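Local coordinates for AAC3-I (Uncultured bacterium, PDB 5HMN), which probably acetylates aminoglycoside antibiotics with acetyl-coenzyme A, as a GNAT-fold acetyltransferase known from a soil metagenome and linked to antibiotic resistance, at residues Ala16-Glu19 with Thr20-Ala23. Residues are numbered along the deposited sequence; the frame is centred on the assembly and turned at random.
Sequences ALME and TLLA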
loop_
_atom_site.group_PDB
_atom_site.type_symbol
_atom_site.label_atom_id
_atom_site.label_comp_id
_atom_site.label_asym_id
_atom_site.label_seq_id
_atom_site.Cartn_x
_atom_site.Cartn_y
_atom_site.Cartn_z
ATOM N N ALA C 16 2.368 5.207 -23.416
ATOM C CA ALA C 16 1.774 6.429 -23.946
ATOM C C ALA C 16 0.422 6.725 -23.297
ATOM O O ALA C 16 0.123 7.870 -22.972
ATOM C CB ALA C 16 1.625 6.326 -25.456
ATOM N N LEU C 17 -0.389 5.690 -23.112
ATOM C CA LEU C 17 -1.685 5.834 -22.450
ATOM C C LEU C 17 -1.510 6.231 -20.988
ATOM O O LEU C 17 -2.294 7.004 -20.444
ATOM C CB LEU C 17 -2.488 4.536 -22.549
ATOM C CG LEU C 17 -3.544 4.449 -23.652
ATOM C CD1 LEU C 17 -2.944 4.782 -25.001
ATOM C CD2 LEU C 17 -4.185 3.071 -23.681
ATOM N N MET C 18 -0.472 5.694 -20.356
ATOM C CA MET C 18 -0.180 6.003 -18.962
ATOM C C MET C 18 0.135 7.486 -18.797
ATOM O O MET C 18 -0.291 8.116 -17.829
ATOM C CB MET C 18 0.987 5.146 -18.459
ATOM C CG MET C 18 1.262 5.280 -16.975
ATOM S SD MET C 18 -0.006 4.462 -16.000
ATOM C CE MET C 18 0.089 5.386 -14.475
ATOM N N GLU C 19 0.869 8.042 -19.763
ATOM C CA GLU C 19 1.248 9.456 -19.744
ATOM C C GLU C 19 0.046 10.381 -19.815
ATOM O O GLU C 19 0.006 11.423 -19.160
ATOM C CB GLU C 19 2.197 9.766 -20.906
ATOM C CG GLU C 19 3.596 9.213 -20.717
ATOM C CD GLU C 19 3.997 9.145 -19.257
ATOM O OE1 GLU C 19 4.535 10.147 -18.740
ATOM O OE2 GLU C 19 3.778 8.089 -18.623
ATOM N N THR C 20 -0.927 10.006 -20.637
ATOM C CA THR C 20 -2.153 10.776 -20.766
ATOM C C THR C 20 -2.983 10.643 -19.493
ATOM O O THR C 20 -3.596 11.604 -19.032
ATOM C CB THR C 20 -2.973 10.312 -21.980
ATOM O OG1 THR C 20 -2.166 10.410 -23.162
ATOM C CG2 THR C 20 -4.220 11.172 -22.148
ATOM N N LEU C 21 -2.977 9.446 -18.919
ATOM C CA LEU C 21 -3.696 9.190 -17.678
ATOM C C LEU C 21 -3.147 10.062 -16.549
ATOM O O LEU C 21 -3.904 10.551 -15.713
ATOM C CB LEU C 21 -3.610 7.708 -17.303
ATOM C CG LEU C 21 -4.359 7.297 -16.034
ATOM C CD1 LEU C 21 -5.805 7.750 -16.116
ATOM C CD2 LEU C 21 -4.271 5.794 -15.823
ATOM N N LEU C 22 -1.831 10.267 -16.545
ATOM C CA LEU C 22 -1.201 11.144 -15.560
ATOM C C LEU C 22 -1.754 12.564 -15.652
ATOM O O LEU C 22 -1.947 13.227 -14.638
ATOM C CB LEU C 22 0.316 11.156 -15.742
ATOM C CG LEU C 22 1.070 9.888 -15.325
ATOM C CD1 LEU C 22 2.570 10.047 -15.557
ATOM C CD2 LEU C 22 0.789 9.548 -13.871
ATOM N N ALA C 23 -2.021 13.023 -16.872
ATOM C CA ALA C 23 -2.605 14.346 -17.085
ATOM C C ALA C 23 -4.043 14.410 -16.569
ATOM O O ALA C 23 -4.493 15.445 -16.074
ATOM C CB ALA C 23 -2.554 14.720 -18.567
#
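The carbonyl oxygen Ala16 O is gripped twice by Thr20, weakly each time: by the backbone N at 3.3 Å and by the side-chain OG1 at 3.4 Å. With OG1 set beside its own backbone N and anti to the carbonyl carbon (chi1 -57°), the hydroxyl reaches back one turn to that carbonyl, as serines and threonines inside alpha-helices commonly do. The i to i+4 ladder tightens in the next two rungs, Leu21 N to Leu17 O at 3.0 Å and Leu22 N to Met18 O at 2.9 Å. It then lengthens to a weak 3.5 Å between Ala23 N and Glu19 O. Glu19 and Leu22 run side by side in the same direction. The Glu19 chain bends at its second torsion (chi2 -30°), which brings its carboxylate against the methyl Leu22 CD1, 3.7 Å from OE1; this is van der Waals contact with a presumably charged group. The other Leu22 methyl, CD2, lies 4.3 Å from Met18 CE, a looser apolar touch. These two turns belong to helix 15-28 of the GNAT fold: Thr20 and Leu21 rest on Ile65 of strand 64-75, Leu17 and Met18 meet Leu10 just after strand 5-9, and Met18 and Leu22 pack on Phe77 of the second subunit, carrying the helix into the dimer interface.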